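Local coordinates for protein aminopeptidase (Trypanosoma brucei brucei, PDB 4EFD) that probably cleaves single amino acids from the N-terminal ends of peptides, as a metal-dependent M17 aminopeptidase that works in a six-chain assembly, at residues A[260-265]-A[350-355]; A[317-322]-A[510-515]; A[366-371]-A[461-466]; A[416-421]-A[493-498]. All coordinates share one frame; numbering follows the deposited sequence. Where two conformers were deposited one is given.

In the fold
All four contacts lie in the catalytic domain. Contacts 1 and 3 are neighbours at the periphery of the fold, each about 28 Å from the centre of the chain, with their own centres about 14 Å apart, and they touch directly: Asp355 pairs with Val368, and Lys350 O meets the hydroxyl of Thr371. Both involve the three-stranded sheet 356-359, 365-368 and 461-462 or the loop leading into it. Contact 4 joins two strands of the large eight-stranded sheet, and contact 2 packs helices 315-330 and 512-520 near the centre of the chain. Phe510 links them by packing on Ala416 and Leu497. Contact 2 spans the longest stretch of chain, enclosing contacts 3 and 4, which brings the C-terminal helix back to the middle of the chain's fold.

Contact 1: A[260-265]-A[350-355]; sequences VGKAAF and KSYRND
Ala263 sets its methyl against Tyr352, CB lying 3.7 Å from CE2 at the edge of the ring and close to its plane. Next to it runs the extended chain of Lys262, whose CE comes 3.9 Å from the phenol OH of Tyr352, the two side chains crossing at a slant. The contact is thus mainly apolar, made by a methyl and a methylene at the far half of the ring. Tyr352 delivers that half because CG stands anti to its own backbone N (chi1 180°), which swings the ring out toward 260-265. One face of the ring is filled by its neighbour Arg353, whose CG sits 3.6 Å above the plane, over the centre. In the conformer given for Arg353, one of two, the guanidinium turns a face toward CA of Val260, a looser approach at 4.2 Å.

Behind these side chains, a type II beta turn from Ser351 to Asn354 fixes the directions of Tyr352 and Arg353. Asn354 N closes it on Ser351 O at 3.2 Å, and Arg353 takes the positive phi (70°) of the third position. Lys262 also packs on Glu9 of the second subunit, and Asn354 on Met310 of that subunit. The whole is a turn in the loop between strands 334-344 and 356-359, laid against the last part of helix 255-261 and the residues that follow it, beside a subunit interface of the M17 hexamer.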
loop_
_atom_site.group_PDB
_atom_site.type_symbol
_atom_site.label_atom_id
_atom_site.label_comp_id
_atom_site.label_asym_id
_atom_site.label_seq_id
_atom_site.Cartn_x
_atom_site.Cartn_y
_atom_site.Cartn_z
ATOM N N VAL A 260 24.862 -15.248 -2.839
ATOM C CA VAL A 260 24.258 -14.395 -1.815
ATOM C C VAL A 260 25.234 -13.345 -1.275
ATOM O O VAL A 260 24.843 -12.199 -1.043
ATOM C CB VAL A 260 23.700 -15.237 -0.642
ATOM C CG1 VAL A 260 23.195 -14.341 0.482
ATOM C CG2 VAL A 260 22.590 -16.154 -1.131
ATOM N N GLY A 261 26.498 -13.729 -1.098
ATOM C CA GLY A 261 27.487 -12.863 -0.451
ATOM C C GLY A 261 28.594 -12.292 -1.324
ATOM O O GLY A 261 29.508 -11.649 -0.808
ATOM N N LYS A 262 28.520 -12.501 -2.637
ATOM C CA LYS A 262 29.607 -12.088 -3.541
ATOM C C LYS A 262 29.749 -10.572 -3.712
ATOM O O LYS A 262 30.827 -10.090 -4.059
ATOM C CB LYS A 262 29.472 -12.752 -4.921
ATOM C CG LYS A 262 28.206 -12.404 -5.694
ATOM C CD LYS A 262 28.193 -13.089 -7.050
ATOM C CE LYS A 262 26.890 -12.831 -7.788
ATOM N NZ LYS A 262 26.877 -13.483 -9.124
ATOM N N ALA A 263 28.673 -9.828 -3.474
ATOM C CA ALA A 263 28.687 -8.373 -3.656
ATOM C C ALA A 263 29.338 -7.620 -2.490
ATOM O O ALA A 263 29.789 -6.488 -2.659
ATOM C CB ALA A 263 27.269 -7.862 -3.873
ATOM N N ALA A 264 29.394 -8.253 -1.319
ATOM C CA ALA A 264 29.794 -7.575 -0.084
ATOM C C ALA A 264 31.270 -7.185 -0.030
ATOM O O ALA A 264 32.076 -7.621 -0.854
ATOM C CB ALA A 264 29.450 -8.440 1.113
ATOM N N PHE A 265 31.603 -6.354 0.956
ATOM C CA PHE A 265 32.981 -5.934 1.203
ATOM C C PHE A 265 33.809 -7.086 1.774
ATOM O O PHE A 265 34.953 -7.295 1.369
ATOM C CB PHE A 265 33.010 -4.745 2.169
ATOM N N LYS A 350 17.129 -4.642 -4.612
ATOM C CA LYS A 350 16.155 -5.717 -4.810
ATOM C C LYS A 350 16.235 -6.324 -6.212
ATOM O O LYS A 350 16.030 -7.529 -6.384
ATOM C CB LYS A 350 14.735 -5.203 -4.552
ATOM N N SER A 351 16.544 -5.491 -7.205
ATOM C CA SER A 351 16.598 -5.935 -8.597
ATOM C C SER A 351 17.838 -6.784 -8.897
ATOM O O SER A 351 17.805 -7.640 -9.781
ATOM C CB SER A 351 16.556 -4.732 -9.544
ATOM N N TYR A 352 18.923 -6.539 -8.163
ATOM C CA TYR A 352 20.183 -7.262 -8.360
ATOM C C TYR A 352 20.034 -8.748 -8.017
ATOM O O TYR A 352 19.544 -9.094 -6.942
ATOM C CB TYR A 352 21.290 -6.620 -7.516
ATOM C CG TYR A 352 22.662 -7.265 -7.612
ATOM C CD1 TYR A 352 23.196 -7.661 -8.840
ATOM C CD2 TYR A 352 23.441 -7.448 -6.469
ATOM C CE1 TYR A 352 24.461 -8.245 -8.921
ATOM C CE2 TYR A 352 24.703 -8.024 -6.541
ATOM C CZ TYR A 352 25.207 -8.421 -7.766
ATOM O OH TYR A 352 26.458 -8.991 -7.835
ATOM N N ARG A 353 20.462 -9.604 -8.944
ATOM C CA ARG A 353 20.356 -11.066 -8.825
ATOM C C ARG A 353 18.920 -11.604 -8.914
ATOM O O ARG A 353 18.678 -12.768 -8.591
ATOM C CB ARG A 353 21.024 -11.577 -7.539
ATOM C CG ARG A 353 22.439 -11.065 -7.324
ATOM C CD ARG A 353 23.040 -11.615 -6.041
ATOM N NE ARG A 353 22.144 -11.453 -4.897
ATOM C CZ ARG A 353 21.405 -12.430 -4.382
ATOM N NH1 ARG A 353 21.454 -13.648 -4.905
ATOM N NH2 ARG A 353 20.619 -12.193 -3.342
ATOM N N ASN A 354 17.980 -10.773 -9.361
ATOM C CA ASN A 354 16.593 -11.207 -9.545
ATOM C C ASN A 354 16.479 -12.012 -10.842
ATOM O O ASN A 354 16.981 -11.586 -11.883
ATOM C CB ASN A 354 15.653 -10.000 -9.581
ATOM C CG ASN A 354 14.223 -10.360 -9.221
ATOM O OD1 ASN A 354 13.907 -10.601 -8.055
ATOM N ND2 ASN A 354 13.348 -10.380 -10.219
ATOM N N ASP A 355 15.837 -13.176 -10.760
ATOM C CA ASP A 355 15.704 -14.122 -11.881
ATOM C C ASP A 355 17.014 -14.828 -12.266
ATOM O O ASP A 355 17.089 -15.459 -13.321
ATOM C CB ASP A 355 15.071 -13.453 -13.115
ATOM C CG ASP A 355 13.718 -12.833 -12.815
ATOM O OD1 ASP A 355 12.854 -13.533 -12.241
ATOM O OD2 ASP A 355 13.518 -11.648 -13.157
#

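Contact 2: A[317-322]-A[510-515]; sequences AAAVFC and FGPALL
Leu515 holds CG beside its backbone N, anti to the carbonyl carbon (chi1 -85°), and this sends CD2 across to helix 315-330, where it rests 3.8 Å from Ala319 O and a little farther from CA of Val320. Gly511 has phi and psi of 124° and -63°, a region that residues with a CB seldom reach. With only hydrogens on its CA, it lets the methyl of Ala319 come within 3.7 Å of that atom, while the same CB stands 3.4 Å from Phe510 O. The backbones are correspondingly close here, the CA atoms of Ala319 and Gly511 being 4.6 Å apart.

Pro512 lays its ring beside this pair. CD lies 3.8 Å from CB of Ala319, and CG, on the next corner, packs 3.6 Å from CB of Cys322, one helical turn further on.

This is close helix packing through small residues, at the point where the C-terminal helix 512-520 starts with Gly511 as N-cap and Pro512 as its first residue. Leu515 N returns to Gly511 O at 3.0 Å, an opening bond of the helix. The carboxylate of Glu438 accepts from both Gly511 N and Leu514 N, and a negative group at this end probably suits the helix dipole.

Cys210 of helix 197-215 touches both Cys322 and Pro512, so a third helix packs against this pair, while Val320, pointing away from the 510-515 segment, packs on Cys338 of strand 334-344. The side chain of Phe510 lies about 11 Å from a bound manganese ion.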
loop_
_atom_site.group_PDB
_atom_site.type_symbol
_atom_site.label_atom_id
_atom_site.label_comp_id
_atom_site.label_asym_id
_atom_site.label_seq_id
_atom_site.Cartn_x
_atom_site.Cartn_y
_atom_site.Cartn_z
ATOM N N ALA A 317 22.808 -19.018 13.153
ATOM C CA ALA A 317 24.239 -19.302 13.239
ATOM C C ALA A 317 24.759 -19.224 14.677
ATOM O O ALA A 317 25.639 -19.993 15.060
ATOM C CB ALA A 317 25.019 -18.351 12.345
ATOM N N ALA A 318 24.212 -18.298 15.463
ATOM C CA ALA A 318 24.636 -18.103 16.850
ATOM C C ALA A 318 24.196 -19.257 17.749
ATOM O O ALA A 318 24.958 -19.712 18.604
ATOM C CB ALA A 318 24.094 -16.782 17.387
ATOM N N ALA A 319 22.964 -19.719 17.554
ATOM C CA ALA A 319 22.410 -20.824 18.338
ATOM C C ALA A 319 23.156 -22.131 18.074
ATOM O O ALA A 319 23.459 -22.882 18.999
ATOM C CB ALA A 319 20.932 -20.995 18.030
ATOM N N VAL A 320 23.442 -22.388 16.802
ATOM C CA VAL A 320 24.157 -23.589 16.382
ATOM C C VAL A 320 25.615 -23.569 16.855
ATOM O O VAL A 320 26.171 -24.608 17.221
ATOM C CB VAL A 320 24.091 -23.745 14.842
ATOM C CG1 VAL A 320 25.078 -24.777 14.353
ATOM C CG2 VAL A 320 22.680 -24.117 14.416
ATOM N N PHE A 321 26.221 -22.385 16.850
ATOM C CA PHE A 321 27.605 -22.217 17.292
ATOM C C PHE A 321 27.753 -22.405 18.803
ATOM O O PHE A 321 28.664 -23.093 19.259
ATOM C CB PHE A 321 28.127 -20.836 16.886
ATOM C CG PHE A 321 29.504 -20.529 17.405
ATOM C CD1 PHE A 321 30.615 -21.180 16.883
ATOM C CD2 PHE A 321 29.690 -19.588 18.411
ATOM C CE1 PHE A 321 31.890 -20.901 17.356
ATOM C CE2 PHE A 321 30.964 -19.301 18.890
ATOM C CZ PHE A 321 32.066 -19.959 18.360
ATOM N N CYS A 322 26.860 -21.790 19.572
ATOM C CA CYS A 322 26.946 -21.834 21.030
ATOM C C CYS A 322 26.587 -23.207 21.601
ATOM O O CYS A 322 27.169 -23.634 22.602
ATOM C CB CYS A 322 26.068 -20.744 21.650
ATOM S SG CYS A 322 26.679 -19.072 21.353
ATOM N N PHE A 510 18.163 -17.927 22.370
ATOM C CA PHE A 510 17.368 -19.125 22.101
ATOM C C PHE A 510 18.135 -20.065 21.180
ATOM O O PHE A 510 18.764 -19.618 20.220
ATOM C CB PHE A 510 16.044 -18.718 21.440
ATOM C CG PHE A 510 15.085 -19.858 21.213
ATOM C CD1 PHE A 510 14.031 -20.083 22.092
ATOM C CD2 PHE A 510 15.215 -20.686 20.102
ATOM C CE1 PHE A 510 13.135 -21.124 21.877
ATOM C CE2 PHE A 510 14.326 -21.732 19.885
ATOM C CZ PHE A 510 13.284 -21.950 20.773
ATOM N N GLY A 511 18.082 -21.364 21.474
ATOM C CA GLY A 511 18.694 -22.381 20.618
ATOM C C GLY A 511 19.696 -23.287 21.317
ATOM O O GLY A 511 19.484 -24.497 21.390
ATOM N N PRO A 512 20.802 -22.711 21.826
ATOM C CA PRO A 512 21.881 -23.490 22.445
ATOM C C PRO A 512 21.407 -24.461 23.526
ATOM O O PRO A 512 21.794 -25.629 23.507
ATOM C CB PRO A 512 22.787 -22.412 23.051
ATOM C CG PRO A 512 22.539 -21.213 22.225
ATOM C CD PRO A 512 21.095 -21.267 21.851
ATOM N N ALA A 513 20.572 -23.980 24.445
ATOM C CA ALA A 513 20.051 -24.805 25.537
ATOM C C ALA A 513 19.178 -25.948 25.019
ATOM O O ALA A 513 19.233 -27.062 25.541
ATOM C CB ALA A 513 19.268 -23.947 26.524
ATOM N N LEU A 514 18.376 -25.663 23.995
ATOM C CA LEU A 514 17.562 -26.681 23.328
ATOM C C LEU A 514 18.441 -27.786 22.741
ATOM O O LEU A 514 18.145 -28.969 22.900
ATOM C CB LEU A 514 16.714 -26.038 22.224
ATOM C CG LEU A 514 15.825 -26.932 21.352
ATOM C CD1 LEU A 514 14.823 -27.704 22.191
ATOM C CD2 LEU A 514 15.114 -26.084 20.311
ATOM N N LEU A 515 19.519 -27.390 22.069
ATOM C CA LEU A 515 20.449 -28.344 21.456
ATOM C C LEU A 515 21.148 -29.209 22.502
ATOM O O LEU A 515 21.301 -30.414 22.309
ATOM C CB LEU A 515 21.491 -27.617 20.597
ATOM C CG LEU A 515 21.084 -27.300 19.155
ATOM C CD1 LEU A 515 19.677 -26.726 19.086
ATOM C CD2 LEU A 515 22.084 -26.351 18.518
#

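Contact 3: A[366-371]-A[461-466]; sequences VEVINT and MTNLME
Glu367 and Met461 make the straightest bond of this parallel pairing: Glu367 N donates to Met461 O at 2.8 Å, at 171° and in the carbonyl plane. Glu367 O is shared more loosely. It accepts a weak bond from Asn463 N at 3.1 Å and another from Ile369 N, which closes an inverse gamma turn centred on Val368.

Where the strands part, the amide of Asn463 takes over the pairing. Its CG sits between backbone N and carbonyl carbon (chi1 71°), turning the group back toward 369-370. ND2 gives a bond of 2.8 Å to Asn370 O, with the acceptor in the amide plane, and a second to Ala373 O. OD1 receives two weak bonds, from Ile369 N at 3.0 Å and Asn370 N at 3.5 Å, so one side chain serves three backbone groups of the facing segment.

Other polar ends are met as well. Thr462 OG1 donates to Leu464 O at 2.9 Å, Glu367 OE1 pairs with the hydroxyl of Ser456, and Asn370 OD1 accepts from Asp372 N. Apolar contacts accompany these bonds: CD1 of Ile369 reaches CB of Thr462 at 3.8 Å, and CD2 of Leu464 lies alongside Asn370.

Strand 365-368 is the middle one of three, flanked by 356-359 and 461-462. Phe479 of helix 472-481 packs on Val366 and Met461, while Ile377 of helix 375-388 backs Val368 and Asn463.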
loop_
_atom_site.group_PDB
_atom_site.type_symbol
_atom_site.label_atom_id
_atom_site.label_comp_id
_atom_site.label_asym_id
_atom_site.label_seq_id
_atom_site.Cartn_x
_atom_site.Cartn_y
_atom_site.Cartn_z
ATOM N N VAL A 366 18.568 -23.452 -8.838
ATOM C CA VAL A 366 17.572 -22.628 -8.153
ATOM C C VAL A 366 17.366 -21.308 -8.888
ATOM O O VAL A 366 18.317 -20.555 -9.095
ATOM C CB VAL A 366 17.998 -22.320 -6.705
ATOM C CG1 VAL A 366 17.048 -21.310 -6.068
ATOM C CG2 VAL A 366 18.055 -23.598 -5.887
ATOM N N GLU A 367 16.124 -21.037 -9.283
ATOM C CA GLU A 367 15.758 -19.746 -9.856
ATOM C C GLU A 367 15.441 -18.781 -8.718
ATOM O O GLU A 367 14.541 -19.036 -7.917
ATOM C CB GLU A 367 14.544 -19.881 -10.779
ATOM C CG GLU A 367 14.182 -18.592 -11.527
ATOM C CD GLU A 367 12.873 -18.684 -12.304
ATOM O OE1 GLU A 367 12.090 -19.634 -12.077
ATOM O OE2 GLU A 367 12.626 -17.790 -13.143
ATOM N N VAL A 368 16.180 -17.678 -8.650
ATOM C CA VAL A 368 15.956 -16.671 -7.617
ATOM C C VAL A 368 14.877 -15.692 -8.078
ATOM O O VAL A 368 15.171 -14.685 -8.719
ATOM C CB VAL A 368 17.256 -15.913 -7.273
ATOM C CG1 VAL A 368 17.006 -14.897 -6.165
ATOM C CG2 VAL A 368 18.346 -16.892 -6.863
ATOM N N ILE A 369 13.624 -16.007 -7.760
ATOM C CA ILE A 369 12.498 -15.134 -8.107
ATOM C C ILE A 369 12.331 -13.989 -7.102
ATOM O O ILE A 369 11.706 -12.977 -7.414
ATOM C CB ILE A 369 11.162 -15.919 -8.246
ATOM C CG1 ILE A 369 10.692 -16.477 -6.896
ATOM C CG2 ILE A 369 11.308 -17.038 -9.271
ATOM C CD1 ILE A 369 9.475 -17.372 -7.004
ATOM N N ASN A 370 12.884 -14.159 -5.901
ATOM C CA ASN A 370 12.858 -13.117 -4.875
ATOM C C ASN A 370 14.193 -13.054 -4.129
ATOM O O ASN A 370 14.558 -13.985 -3.408
ATOM C CB ASN A 370 11.705 -13.368 -3.899
ATOM C CG ASN A 370 11.362 -12.144 -3.064
ATOM O OD1 ASN A 370 12.222 -11.312 -2.770
ATOM N ND2 ASN A 370 10.096 -12.031 -2.679
ATOM N N THR A 371 14.910 -11.944 -4.302
ATOM C CA THR A 371 16.249 -11.777 -3.729
ATOM C C THR A 371 16.254 -11.569 -2.212
ATOM O O THR A 371 17.306 -11.676 -1.577
ATOM C CB THR A 371 16.995 -10.597 -4.390
ATOM O OG1 THR A 371 16.132 -9.455 -4.452
ATOM C CG2 THR A 371 17.441 -10.971 -5.795
ATOM N N MET A 461 14.031 -25.707 -9.329
ATOM C CA MET A 461 13.109 -25.099 -8.374
ATOM C C MET A 461 13.301 -23.586 -8.300
ATOM O O MET A 461 14.310 -23.055 -8.769
ATOM C CB MET A 461 13.314 -25.708 -6.984
ATOM C CG MET A 461 14.628 -25.314 -6.315
ATOM S SD MET A 461 15.033 -26.362 -4.911
ATOM C CE MET A 461 15.678 -27.806 -5.753
ATOM N N THR A 462 12.319 -22.901 -7.720
ATOM C CA THR A 462 12.470 -21.502 -7.335
ATOM C C THR A 462 12.936 -21.465 -5.883
ATOM O O THR A 462 12.982 -22.501 -5.221
ATOM C CB THR A 462 11.146 -20.715 -7.455
ATOM O OG1 THR A 462 10.211 -21.184 -6.474
ATOM C CG2 THR A 462 10.548 -20.866 -8.849
ATOM N N ASN A 463 13.270 -20.276 -5.391
ATOM C CA ASN A 463 13.667 -20.108 -3.990
ATOM C C ASN A 463 12.520 -19.659 -3.079
ATOM O O ASN A 463 12.707 -19.544 -1.873
ATOM C CB ASN A 463 14.838 -19.126 -3.873
ATOM C CG ASN A 463 14.431 -17.692 -4.156
ATOM O OD1 ASN A 463 13.663 -17.424 -5.081
ATOM N ND2 ASN A 463 14.946 -16.762 -3.361
ATOM N N LEU A 464 11.344 -19.395 -3.644
ATOM C CA LEU A 464 10.201 -18.942 -2.850
ATOM C C LEU A 464 8.890 -19.525 -3.363
ATOM O O LEU A 464 8.699 -19.695 -4.568
ATOM C CB LEU A 464 10.125 -17.412 -2.839
ATOM C CG LEU A 464 9.028 -16.777 -1.973
ATOM C CD1 LEU A 464 9.144 -17.206 -0.512
ATOM C CD2 LEU A 464 9.076 -15.265 -2.091
ATOM N N MET A 465 7.993 -19.826 -2.430
ATOM C CA MET A 465 6.694 -20.412 -2.751
ATOM C C MET A 465 5.840 -19.438 -3.563
ATOM O O MET A 465 5.849 -18.232 -3.306
ATOM C CB MET A 465 5.964 -20.826 -1.465
ATOM C CG MET A 465 5.569 -19.669 -0.558
ATOM S SD MET A 465 5.276 -20.176 1.146
ATOM C CE MET A 465 3.920 -21.331 0.948
ATOM N N GLU A 466 5.115 -19.974 -4.543
ATOM C CA GLU A 466 4.279 -19.163 -5.426
ATOM C C GLU A 466 3.123 -18.533 -4.654
ATOM O O GLU A 466 2.884 -17.330 -4.760
ATOM C CB GLU A 466 3.741 -20.009 -6.582
ATOM C CG GLU A 466 3.129 -19.201 -7.714
ATOM C CD GLU A 466 2.741 -20.060 -8.897
ATOM O OE1 GLU A 466 2.606 -21.290 -8.722
ATOM O OE2 GLU A 466 2.569 -19.507 -10.003
#

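Contact 4: A[416-421]-A[493-498]; sequences AGLYVN and IHVDLA
Leu418 reaches across to two residues of the facing strand, its CD2 lying 3.7 Å from CG2 of Val495 and 3.9 Å from CG2 of Ile493. The reach follows from chi1 of -74°, which lays CG beside the backbone N and lets the isobutyl end lean over toward 493-495, all three side chains pointing the same way. Val420 CG2 extends the apolar row against CG1 of Ile493, and at the other end the methyl of Ala416 meets CG1 of Val495 at 3.8 Å. Met429 of helix 423-436 lies on Leu418 and Ile493.

Strands 416-420 and 491-496 are antiparallel, at 158° between their directions, inside the mixed eight-stranded sheet of the catalytic domain. Hydrogen-bonded pairs Gly417-Asp496 and Tyr419-His494 are interleaved with non-hydrogen-bonded pairs Leu418-Val495 and Val420-Ile493. Tyr419 N to His494 O is nearly straight (2.9 Å, 175°), whereas its return bond from His494 N meets Tyr419 O from above the carbonyl plane. Asp496 N reaches Gly417 O at 2.9 Å.

On the opposite face, CB of Tyr419 lies near the plane of the imidazole, at the CD2 edge of His494, 4.0 Å away. Helix 472-481 covers this side through Tyr478 on Tyr419 and Ile480 on His494.

His494 ND1 bonds Asp399 OD2 on strand 396-401, while the Thr404 hydroxyl and Leu403 N, in the loop that follows that strand, hold the carboxylate of Asp496. At the strand end, Val420 O accepts a bond from Arg114 of the third subunit.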
loop_
_atom_site.group_PDB
_atom_site.type_symbol
_atom_site.label_atom_id
_atom_site.label_comp_id
_atom_site.label_asym_id
_atom_site.label_seq_id
_atom_site.Cartn_x
_atom_site.Cartn_y
_atom_site.Cartn_z
ATOM N N ALA A 416 9.457 -22.049 18.551
ATOM C CA ALA A 416 10.118 -22.216 17.262
ATOM C C ALA A 416 9.404 -23.298 16.455
ATOM O O ALA A 416 9.006 -24.328 17.001
ATOM C CB ALA A 416 11.580 -22.585 17.460
ATOM N N GLY A 417 9.245 -23.057 15.155
ATOM C CA GLY A 417 8.568 -24.000 14.268
ATOM C C GLY A 417 9.465 -25.163 13.892
ATOM O O GLY A 417 10.602 -24.957 13.476
ATOM N N LEU A 418 8.950 -26.383 14.037
ATOM C CA LEU A 418 9.700 -27.596 13.713
ATOM C C LEU A 418 9.149 -28.268 12.459
ATOM O O LEU A 418 7.982 -28.654 12.418
ATOM C CB LEU A 418 9.642 -28.588 14.879
ATOM C CG LEU A 418 10.491 -28.266 16.108
ATOM C CD1 LEU A 418 10.106 -29.178 17.263
ATOM C CD2 LEU A 418 11.974 -28.396 15.789
ATOM N N TYR A 419 10.001 -28.400 11.445
ATOM C CA TYR A 419 9.671 -29.119 10.219
ATOM C C TYR A 419 10.625 -30.301 10.100
ATOM O O TYR A 419 11.802 -30.128 9.781
ATOM C CB TYR A 419 9.801 -28.191 9.008
ATOM C CG TYR A 419 9.606 -28.871 7.668
ATOM C CD1 TYR A 419 10.696 -29.309 6.922
ATOM C CD2 TYR A 419 8.332 -29.069 7.148
ATOM C CE1 TYR A 419 10.521 -29.930 5.694
ATOM C CE2 TYR A 419 8.147 -29.686 5.921
ATOM C CZ TYR A 419 9.243 -30.116 5.198
ATOM O OH TYR A 419 9.062 -30.731 3.980
ATOM N N VAL A 420 10.114 -31.503 10.356
ATOM C CA VAL A 420 10.959 -32.691 10.465
ATOM C C VAL A 420 10.315 -33.915 9.815
ATOM O O VAL A 420 9.115 -34.150 9.962
ATOM C CB VAL A 420 11.312 -32.977 11.951
ATOM C CG1 VAL A 420 10.099 -32.767 12.837
ATOM C CG2 VAL A 420 11.873 -34.383 12.127
ATOM N N ASN A 421 11.129 -34.688 9.097
ATOM C CA ASN A 421 10.647 -35.855 8.355
ATOM C C ASN A 421 10.255 -37.040 9.238
ATOM O O ASN A 421 9.302 -37.753 8.924
ATOM C CB ASN A 421 11.671 -36.297 7.292
ATOM C CG ASN A 421 13.032 -36.649 7.882
ATOM O OD1 ASN A 421 13.293 -36.422 9.063
ATOM N ND2 ASN A 421 13.911 -37.196 7.049
ATOM N N ILE A 493 15.875 -32.166 10.895
ATOM C CA ILE A 493 15.121 -31.270 11.773
ATOM C C ILE A 493 15.381 -29.818 11.375
ATOM O O ILE A 493 16.481 -29.304 11.574
ATOM C CB ILE A 493 15.526 -31.455 13.251
ATOM C CG1 ILE A 493 15.265 -32.891 13.710
ATOM C CG2 ILE A 493 14.770 -30.473 14.138
ATOM C CD1 ILE A 493 15.684 -33.158 15.147
ATOM N N HIS A 494 14.370 -29.166 10.806
ATOM C CA HIS A 494 14.462 -27.748 10.462
ATOM C C HIS A 494 13.782 -26.915 11.541
ATOM O O HIS A 494 12.587 -27.078 11.792
ATOM C CB HIS A 494 13.819 -27.475 9.099
ATOM C CG HIS A 494 13.599 -26.021 8.817
ATOM N ND1 HIS A 494 14.617 -25.178 8.426
ATOM C CD2 HIS A 494 12.482 -25.259 8.876
ATOM C CE1 HIS A 494 14.135 -23.960 8.254
ATOM N NE2 HIS A 494 12.841 -23.983 8.519
ATOM N N VAL A 495 14.548 -26.023 12.167
ATOM C CA VAL A 495 14.039 -25.166 13.238
ATOM C C VAL A 495 13.952 -23.712 12.770
ATOM O O VAL A 495 14.973 -23.061 12.543
ATOM C CB VAL A 495 14.938 -25.237 14.491
ATOM C CG1 VAL A 495 14.310 -24.461 15.643
ATOM C CG2 VAL A 495 15.182 -26.683 14.888
ATOM N N ASP A 496 12.727 -23.217 12.616
ATOM C CA ASP A 496 12.500 -21.814 12.286
ATOM C C ASP A 496 12.305 -21.040 13.585
ATOM O O ASP A 496 11.288 -21.196 14.259
ATOM C CB ASP A 496 11.281 -21.659 11.371
ATOM C CG ASP A 496 11.234 -20.305 10.668
ATOM O OD1 ASP A 496 11.890 -19.348 11.135
ATOM O OD2 ASP A 496 10.532 -20.199 9.640
ATOM N N LEU A 497 13.290 -20.214 13.931
ATOM C CA LEU A 497 13.277 -19.465 15.187
ATOM C C LEU A 497 13.344 -17.957 14.931
ATOM O O LEU A 497 14.065 -17.230 15.618
ATOM C CB LEU A 497 14.422 -19.934 16.105
ATOM C CG LEU A 497 15.792 -20.257 15.492
ATOM C CD1 LEU A 497 16.431 -19.044 14.830
ATOM C CD2 LEU A 497 16.720 -20.823 16.558
ATOM N N ALA A 498 12.566 -17.494 13.953
ATOM C CA ALA A 498 12.547 -16.081 13.569
ATOM C C ALA A 498 12.164 -15.162 14.726
ATOM O O ALA A 498 12.761 -14.101 14.900
ATOM C CB ALA A 498 11.597 -15.868 12.395
#